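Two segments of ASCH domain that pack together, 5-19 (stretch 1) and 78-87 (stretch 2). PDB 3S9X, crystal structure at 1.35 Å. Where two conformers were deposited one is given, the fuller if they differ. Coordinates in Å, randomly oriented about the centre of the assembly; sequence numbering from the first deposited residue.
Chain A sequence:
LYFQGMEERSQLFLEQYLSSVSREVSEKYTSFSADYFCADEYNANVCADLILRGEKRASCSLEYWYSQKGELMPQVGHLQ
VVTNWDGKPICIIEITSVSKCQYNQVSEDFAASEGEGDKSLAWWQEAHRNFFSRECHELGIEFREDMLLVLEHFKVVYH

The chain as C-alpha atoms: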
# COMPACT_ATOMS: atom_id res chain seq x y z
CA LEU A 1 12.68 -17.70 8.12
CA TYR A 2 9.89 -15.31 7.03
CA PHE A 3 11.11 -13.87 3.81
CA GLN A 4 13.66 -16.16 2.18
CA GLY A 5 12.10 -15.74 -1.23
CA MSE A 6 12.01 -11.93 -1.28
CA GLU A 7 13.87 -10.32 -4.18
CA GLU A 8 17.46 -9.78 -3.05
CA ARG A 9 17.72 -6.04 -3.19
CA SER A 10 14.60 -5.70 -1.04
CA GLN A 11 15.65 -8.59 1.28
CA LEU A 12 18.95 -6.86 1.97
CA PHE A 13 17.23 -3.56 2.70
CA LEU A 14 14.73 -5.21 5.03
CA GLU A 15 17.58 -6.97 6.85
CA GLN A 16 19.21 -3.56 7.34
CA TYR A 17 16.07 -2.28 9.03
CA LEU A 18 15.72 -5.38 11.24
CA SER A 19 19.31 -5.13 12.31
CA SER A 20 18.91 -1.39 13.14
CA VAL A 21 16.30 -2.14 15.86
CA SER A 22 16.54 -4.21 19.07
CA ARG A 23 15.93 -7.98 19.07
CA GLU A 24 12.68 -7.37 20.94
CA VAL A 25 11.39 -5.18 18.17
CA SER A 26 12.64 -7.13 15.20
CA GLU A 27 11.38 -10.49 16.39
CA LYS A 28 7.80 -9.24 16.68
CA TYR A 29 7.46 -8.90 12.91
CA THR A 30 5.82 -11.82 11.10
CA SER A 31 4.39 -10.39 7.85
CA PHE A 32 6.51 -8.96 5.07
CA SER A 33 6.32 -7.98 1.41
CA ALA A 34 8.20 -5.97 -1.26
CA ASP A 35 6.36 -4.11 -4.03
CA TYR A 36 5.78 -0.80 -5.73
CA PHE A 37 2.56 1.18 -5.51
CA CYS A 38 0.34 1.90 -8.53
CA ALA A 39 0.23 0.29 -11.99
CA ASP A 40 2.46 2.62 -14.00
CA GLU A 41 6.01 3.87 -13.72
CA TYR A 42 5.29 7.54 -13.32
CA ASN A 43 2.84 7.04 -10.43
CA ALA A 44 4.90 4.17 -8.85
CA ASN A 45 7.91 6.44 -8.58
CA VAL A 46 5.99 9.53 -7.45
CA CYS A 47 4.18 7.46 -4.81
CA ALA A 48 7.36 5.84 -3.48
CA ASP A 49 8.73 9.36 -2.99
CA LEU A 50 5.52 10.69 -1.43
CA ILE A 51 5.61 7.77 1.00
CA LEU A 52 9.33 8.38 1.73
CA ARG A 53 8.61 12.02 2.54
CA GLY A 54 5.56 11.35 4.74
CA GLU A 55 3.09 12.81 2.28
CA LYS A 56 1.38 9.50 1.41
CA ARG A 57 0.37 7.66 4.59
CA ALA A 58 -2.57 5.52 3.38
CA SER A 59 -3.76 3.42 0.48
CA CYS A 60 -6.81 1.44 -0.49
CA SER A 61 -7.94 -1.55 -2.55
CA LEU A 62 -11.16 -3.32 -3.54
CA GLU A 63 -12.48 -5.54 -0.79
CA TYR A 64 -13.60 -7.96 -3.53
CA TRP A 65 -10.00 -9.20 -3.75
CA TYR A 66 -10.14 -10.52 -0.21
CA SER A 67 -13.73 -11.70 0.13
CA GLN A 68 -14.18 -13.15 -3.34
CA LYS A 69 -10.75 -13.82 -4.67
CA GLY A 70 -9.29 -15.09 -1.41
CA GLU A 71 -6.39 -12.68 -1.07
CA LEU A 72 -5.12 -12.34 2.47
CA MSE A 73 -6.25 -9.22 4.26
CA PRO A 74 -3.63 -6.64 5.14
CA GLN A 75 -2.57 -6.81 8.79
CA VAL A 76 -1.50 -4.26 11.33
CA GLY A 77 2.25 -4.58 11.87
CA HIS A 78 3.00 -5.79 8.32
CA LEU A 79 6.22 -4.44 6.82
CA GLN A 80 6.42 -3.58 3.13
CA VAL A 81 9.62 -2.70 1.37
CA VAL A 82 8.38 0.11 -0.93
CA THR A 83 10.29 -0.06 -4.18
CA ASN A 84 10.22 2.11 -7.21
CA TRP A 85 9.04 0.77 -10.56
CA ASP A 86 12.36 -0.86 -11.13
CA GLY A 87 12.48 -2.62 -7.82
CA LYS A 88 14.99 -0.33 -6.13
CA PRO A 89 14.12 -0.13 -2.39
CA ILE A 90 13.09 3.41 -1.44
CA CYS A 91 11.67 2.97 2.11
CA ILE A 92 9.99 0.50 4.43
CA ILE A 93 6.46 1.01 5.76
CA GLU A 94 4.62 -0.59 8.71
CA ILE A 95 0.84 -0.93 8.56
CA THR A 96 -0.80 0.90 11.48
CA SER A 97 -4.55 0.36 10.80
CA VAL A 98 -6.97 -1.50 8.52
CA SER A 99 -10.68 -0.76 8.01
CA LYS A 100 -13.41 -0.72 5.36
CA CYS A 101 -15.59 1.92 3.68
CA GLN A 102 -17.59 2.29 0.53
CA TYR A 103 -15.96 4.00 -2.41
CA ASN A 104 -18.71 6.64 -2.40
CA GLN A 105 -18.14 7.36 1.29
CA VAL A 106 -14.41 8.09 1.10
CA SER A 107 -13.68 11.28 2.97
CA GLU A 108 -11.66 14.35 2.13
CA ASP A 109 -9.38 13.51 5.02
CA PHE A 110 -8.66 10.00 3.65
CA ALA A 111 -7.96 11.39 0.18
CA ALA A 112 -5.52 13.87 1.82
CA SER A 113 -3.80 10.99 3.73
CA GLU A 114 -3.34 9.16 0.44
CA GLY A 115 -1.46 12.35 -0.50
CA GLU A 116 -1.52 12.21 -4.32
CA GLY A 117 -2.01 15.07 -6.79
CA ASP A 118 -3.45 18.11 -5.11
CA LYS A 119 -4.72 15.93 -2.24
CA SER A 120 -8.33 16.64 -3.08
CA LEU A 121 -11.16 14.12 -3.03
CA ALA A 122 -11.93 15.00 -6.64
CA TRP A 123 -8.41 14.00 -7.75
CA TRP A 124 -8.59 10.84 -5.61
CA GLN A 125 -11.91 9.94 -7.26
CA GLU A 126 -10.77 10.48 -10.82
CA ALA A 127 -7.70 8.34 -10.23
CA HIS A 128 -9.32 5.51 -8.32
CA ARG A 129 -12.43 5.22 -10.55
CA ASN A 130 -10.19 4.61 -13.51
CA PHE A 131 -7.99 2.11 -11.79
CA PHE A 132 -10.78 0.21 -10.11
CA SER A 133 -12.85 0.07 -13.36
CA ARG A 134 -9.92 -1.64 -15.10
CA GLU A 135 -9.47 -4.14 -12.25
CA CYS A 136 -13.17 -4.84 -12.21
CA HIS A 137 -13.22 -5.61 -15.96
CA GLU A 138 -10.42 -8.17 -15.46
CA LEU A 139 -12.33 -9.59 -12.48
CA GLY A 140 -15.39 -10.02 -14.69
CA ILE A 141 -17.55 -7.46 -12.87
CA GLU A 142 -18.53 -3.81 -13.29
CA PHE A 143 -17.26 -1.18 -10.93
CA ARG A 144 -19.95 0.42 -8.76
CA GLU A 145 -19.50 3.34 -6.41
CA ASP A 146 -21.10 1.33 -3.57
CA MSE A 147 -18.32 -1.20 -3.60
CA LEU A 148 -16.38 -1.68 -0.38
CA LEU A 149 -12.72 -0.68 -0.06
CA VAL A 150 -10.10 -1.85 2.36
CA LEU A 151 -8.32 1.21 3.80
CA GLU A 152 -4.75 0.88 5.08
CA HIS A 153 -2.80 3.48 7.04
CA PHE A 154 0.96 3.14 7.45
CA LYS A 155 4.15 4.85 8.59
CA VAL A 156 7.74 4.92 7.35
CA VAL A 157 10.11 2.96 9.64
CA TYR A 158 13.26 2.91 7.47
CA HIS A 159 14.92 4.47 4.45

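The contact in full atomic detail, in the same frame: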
# COMPACT_ATOMS: atom_id res chain seq x y z
N GLY A 5 12.32 -15.94 0.18
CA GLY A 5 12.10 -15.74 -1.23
C GLY A 5 11.99 -14.32 -1.75
O GLY A 5 11.88 -14.13 -2.96
N MSE A 6 12.14 -13.33 -0.86
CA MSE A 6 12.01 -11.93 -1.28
C MSE A 6 13.18 -11.65 -2.25
O MSE A 6 14.31 -12.03 -2.08
CB MSE A 6 12.06 -11.06 -0.02
CG MSE A 6 11.88 -9.58 -0.34
SE MSE A 6 11.88 -8.48 1.25
CE MSE A 6 10.04 -8.96 1.80
N GLU A 7 12.87 -10.80 -3.20
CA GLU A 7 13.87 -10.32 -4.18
C GLU A 7 15.05 -9.72 -3.42
O GLU A 7 14.86 -8.99 -2.43
CB GLU A 7 13.21 -9.33 -5.13
CG GLU A 7 14.00 -9.00 -6.38
CD GLU A 7 15.15 -8.00 -6.25
OE1 GLU A 7 15.12 -7.26 -5.28
OE2 GLU A 7 16.01 -7.96 -7.18
N GLU A 8 16.30 -10.04 -3.85
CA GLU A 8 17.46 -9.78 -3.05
C GLU A 8 17.68 -8.37 -2.62
O GLU A 8 18.12 -8.11 -1.50
CB GLU A 8 18.69 -10.34 -3.76
CG GLU A 8 19.98 -10.24 -2.86
CD GLU A 8 21.15 -10.93 -3.45
OE1 GLU A 8 21.70 -10.45 -4.42
OE2 GLU A 8 21.45 -12.05 -2.97
N ARG A 9 17.47 -7.44 -3.56
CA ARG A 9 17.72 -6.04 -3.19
C ARG A 9 16.81 -5.63 -2.02
O ARG A 9 17.25 -4.95 -1.06
CB ARG A 9 17.51 -5.05 -4.36
CG ARG A 9 18.46 -5.25 -5.54
CD ARG A 9 17.99 -4.55 -6.82
NE ARG A 9 16.84 -5.21 -7.41
CZ ARG A 9 16.01 -4.63 -8.26
NH1 ARG A 9 16.15 -3.34 -8.66
NH2 ARG A 9 14.97 -5.31 -8.72
N SER A 10 15.52 -6.01 -2.09
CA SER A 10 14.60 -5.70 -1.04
C SER A 10 14.86 -6.50 0.24
O SER A 10 14.76 -5.97 1.36
CB SER A 10 13.18 -5.95 -1.49
OG SER A 10 12.75 -4.89 -2.32
N GLN A 11 15.26 -7.79 0.11
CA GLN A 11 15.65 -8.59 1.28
C GLN A 11 16.80 -7.95 2.04
O GLN A 11 16.76 -7.86 3.28
CB GLN A 11 16.02 -10.02 0.81
CG GLN A 11 16.31 -10.92 1.95
CD GLN A 11 16.24 -12.40 1.61
OE1 GLN A 11 16.63 -13.19 2.45
NE2 GLN A 11 15.73 -12.77 0.40
N LEU A 12 17.84 -7.51 1.34
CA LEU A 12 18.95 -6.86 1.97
C LEU A 12 18.53 -5.63 2.72
O LEU A 12 19.02 -5.33 3.83
CB LEU A 12 20.12 -6.60 1.00
CG LEU A 12 20.85 -7.80 0.45
CD1 LEU A 12 21.70 -7.37 -0.73
CD2 LEU A 12 21.66 -8.37 1.52
N PHE A 13 17.68 -4.82 2.11
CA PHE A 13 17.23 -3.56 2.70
C PHE A 13 16.44 -3.84 3.95
O PHE A 13 16.60 -3.16 4.99
CB PHE A 13 16.39 -2.79 1.67
CG PHE A 13 16.15 -1.32 1.94
CD1 PHE A 13 17.21 -0.43 1.81
CD2 PHE A 13 14.91 -0.85 2.16
CE1 PHE A 13 16.96 0.93 1.91
CE2 PHE A 13 14.67 0.52 2.22
CZ PHE A 13 15.69 1.40 2.12
N LEU A 14 15.52 -4.81 3.87
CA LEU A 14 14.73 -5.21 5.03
C LEU A 14 15.61 -5.72 6.17
O LEU A 14 15.39 -5.37 7.32
CB LEU A 14 13.77 -6.28 4.62
CG LEU A 14 12.79 -6.86 5.66
CD1 LEU A 14 12.01 -5.80 6.49
CD2 LEU A 14 11.82 -7.88 5.01
N GLU A 15 16.65 -6.49 5.81
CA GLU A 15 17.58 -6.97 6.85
C GLU A 15 18.31 -5.82 7.49
O GLU A 15 18.60 -5.86 8.69
CB GLU A 15 18.55 -8.02 6.33
CG GLU A 15 17.92 -9.29 6.01
CD GLU A 15 17.55 -10.21 7.24
OE1 GLU A 15 17.43 -11.47 6.97
OE2 GLU A 15 17.32 -9.71 8.43
N GLN A 16 18.60 -4.73 6.73
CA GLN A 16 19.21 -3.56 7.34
C GLN A 16 18.28 -2.97 8.37
O GLN A 16 18.73 -2.59 9.48
CB GLN A 16 19.63 -2.52 6.30
CG GLN A 16 20.78 -2.93 5.44
CD GLN A 16 21.25 -1.94 4.48
OE1 GLN A 16 22.48 -1.59 4.41
NE2 GLN A 16 20.36 -1.50 3.68
N TYR A 17 17.01 -2.82 8.05
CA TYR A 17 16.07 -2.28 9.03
C TYR A 17 16.05 -3.19 10.29
O TYR A 17 16.08 -2.71 11.38
CB TYR A 17 14.68 -2.15 8.44
CG TYR A 17 13.63 -1.85 9.49
CD1 TYR A 17 13.75 -0.76 10.33
CD2 TYR A 17 12.56 -2.74 9.71
CE1 TYR A 17 12.83 -0.51 11.33
CE2 TYR A 17 11.63 -2.46 10.72
CZ TYR A 17 11.75 -1.33 11.53
OH TYR A 17 10.88 -1.06 12.56
N LEU A 18 15.82 -4.48 10.07
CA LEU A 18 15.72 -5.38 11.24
C LEU A 18 16.93 -5.37 12.12
O LEU A 18 16.80 -5.41 13.33
CB LEU A 18 15.33 -6.73 10.77
CG LEU A 18 13.99 -6.87 10.02
CD1 LEU A 18 13.76 -8.36 9.48
CD2 LEU A 18 12.79 -6.50 10.97
N SER A 19 18.10 -5.18 11.52
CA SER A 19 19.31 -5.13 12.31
C SER A 19 19.49 -3.75 12.99
O SER A 19 20.30 -3.63 13.92
CB SER A 19 20.56 -5.59 11.54
OG SER A 19 20.84 -4.72 10.47
N HIS A 78 2.33 -5.41 9.54
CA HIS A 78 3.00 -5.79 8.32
C HIS A 78 4.09 -4.77 7.92
O HIS A 78 3.82 -3.57 7.96
CB HIS A 78 1.94 -5.89 7.20
CG HIS A 78 2.52 -6.29 5.88
ND1 HIS A 78 2.71 -7.61 5.51
CD2 HIS A 78 2.85 -5.56 4.79
CE1 HIS A 78 3.18 -7.65 4.28
NE2 HIS A 78 3.26 -6.41 3.81
N LEU A 79 5.21 -5.27 7.42
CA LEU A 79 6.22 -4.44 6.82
C LEU A 79 6.28 -4.68 5.30
O LEU A 79 6.36 -5.79 4.83
CB LEU A 79 7.62 -4.81 7.36
CG LEU A 79 7.86 -4.51 8.82
CD1 LEU A 79 9.24 -5.04 9.25
CD2 LEU A 79 7.79 -2.99 9.06
N GLN A 80 6.25 -3.57 4.58
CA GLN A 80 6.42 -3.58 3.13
C GLN A 80 7.69 -2.77 2.80
O GLN A 80 7.79 -1.57 3.15
CB GLN A 80 5.23 -3.03 2.36
CG GLN A 80 5.44 -2.93 0.90
CD GLN A 80 4.30 -2.40 0.10
OE1 GLN A 80 3.15 -2.38 0.58
NE2 GLN A 80 4.59 -1.97 -1.16
N VAL A 81 8.58 -3.40 2.04
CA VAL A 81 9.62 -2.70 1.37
C VAL A 81 8.96 -2.04 0.16
O VAL A 81 8.51 -2.74 -0.76
CB VAL A 81 10.84 -3.58 0.96
CG1 VAL A 81 11.85 -2.71 0.24
CG2 VAL A 81 11.39 -4.34 2.19
N VAL A 82 8.94 -0.73 0.17
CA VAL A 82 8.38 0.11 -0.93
C VAL A 82 9.48 0.32 -1.93
O VAL A 82 10.48 0.96 -1.63
CB VAL A 82 7.80 1.42 -0.40
CG1 VAL A 82 7.25 2.28 -1.57
CG2 VAL A 82 6.80 1.18 0.73
N THR A 83 9.33 -0.26 -3.11
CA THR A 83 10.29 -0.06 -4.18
C THR A 83 9.75 0.95 -5.20
O THR A 83 8.54 1.27 -5.21
CB THR A 83 10.61 -1.36 -4.91
OG1 THR A 83 9.56 -1.74 -5.76
CG2 THR A 83 10.93 -2.53 -3.93
N ASN A 84 10.65 1.44 -6.03
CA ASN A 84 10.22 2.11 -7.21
C ASN A 84 9.84 1.12 -8.29
O ASN A 84 9.79 -0.09 -8.07
CB ASN A 84 11.26 3.16 -7.65
CG ASN A 84 12.53 2.58 -8.23
OD1 ASN A 84 12.62 1.36 -8.47
ND2 ASN A 84 13.53 3.45 -8.38
N TRP A 85 9.48 1.62 -9.47
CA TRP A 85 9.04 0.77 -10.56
C TRP A 85 10.01 -0.34 -10.89
O TRP A 85 9.56 -1.42 -11.29
CB TRP A 85 8.76 1.67 -11.78
CG TRP A 85 8.27 1.00 -13.03
CD1 TRP A 85 8.99 0.79 -14.15
CD2 TRP A 85 6.97 0.47 -13.29
NE1 TRP A 85 8.19 0.22 -15.15
CE2 TRP A 85 6.95 0.02 -14.62
CE3 TRP A 85 5.79 0.37 -12.52
CZ2 TRP A 85 5.84 -0.54 -15.20
CZ3 TRP A 85 4.65 -0.20 -13.14
CH2 TRP A 85 4.70 -0.58 -14.48
N ASP A 86 11.27 0.01 -10.81
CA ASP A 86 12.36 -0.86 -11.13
C ASP A 86 12.91 -1.73 -9.99
O ASP A 86 13.93 -2.39 -10.19
CB ASP A 86 13.44 -0.03 -11.79
CG ASP A 86 13.06 0.26 -13.25
OD1 ASP A 86 12.98 -0.74 -14.05
OD2 ASP A 86 12.97 1.43 -13.61
N GLY A 87 12.15 -1.75 -8.92
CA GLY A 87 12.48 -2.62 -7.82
C GLY A 87 13.55 -2.12 -6.85
O GLY A 87 13.98 -2.87 -5.98
O HOH W 1 13.35 -5.34 -4.99

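How does a helix rest against a strand that runs obliquely to it? The axes of helix 8-19 and strand 79-83 approach to 9.2 Å, and their N-to-C directions differ by 127°, so the two elements cross obliquely and the space between them is filled by side chains. Strand alternation sorts the second stretch: Leu79, Val81 and Thr83 point toward the helix, while Gln80 and Val82 point away. On the helix, Ser10, Phe13, Leu14 and Tyr17 recur at the spacing that keeps them on one side. The CA atoms come nearest at Ser10 and Val81, where Ser10 CA lies 6.3 Å from Val81 CA, a closeness suited to a side chain as small as serine.

Which bump fills the main hollow? Val81 does, and it has the largest area covered by the partner stretch. Its two methyls spread into a pocket made by four helix-side residues. CG2 lies 3.9 Å from Leu14 CB and 4.3 Å from Met6 SE, the selenium of a selenomethionine whose extended chi1 and chi2 carry it to the valine. CG1 sits 3.5 Å from Ser10 OG and 4.1 Å from Phe13 CD2, approaching the phenylalanine ring obliquely. A branched, compact side chain suits this place because it presents two separate methyls to a pocket whose floor is the short Ser10. Thr83 adds a third methyl beside that floor, its CG2 3.4 Å from Ser10 OG, while its hydroxyl turns to its own stretch, with OG1 donating to Asn84 O at 2.8 Å.

What does Leu79 find farther along the helix? Its methyl CD1 enters a recess lined by three side chains: Tyr17 CE2 is 3.8 Å from it, Leu14 CD1 4.0 Å and Leu18 CD2 4.2 Å. The methyl meets the edge of the tyrosine ring, near the ring plane. Leu18 leaves its backbone sideways, but its end comes nearer and helps close the recess. Leu14 thus serves both hollows, touching Val81 through CB and Leu79 through CD1. The tyrosine OH is hydrogen-bonded elsewhere in the structure, so its ring can join this buried apolar patch without leaving the hydroxyl unsatisfied.

How is the polar end fastened? The type I turn from Asn84 to Gly87 brings the carbonyl of Asp86 to Arg9, whose NH1 donates to Asp86 O at 2.9 Å in a nearly straight bond; the oxygen lies at the guanidinium edge, and Gly87 C lies over one face. Glycine fits here twice over: its backbone angles call for it, and a CB would come within 2.5 Å of Arg9 NH2. A salt bridge from Arg9 NE to Glu7 OE2, 2.9 Å, steadies the arginine, while Glu7 also caps the helix start. One water completes the seam, donating to Glu7 OE1 at 2.6 Å and to Gly87 O at 2.7 Å, and accepting from Ser10 OG at 2.8 Å.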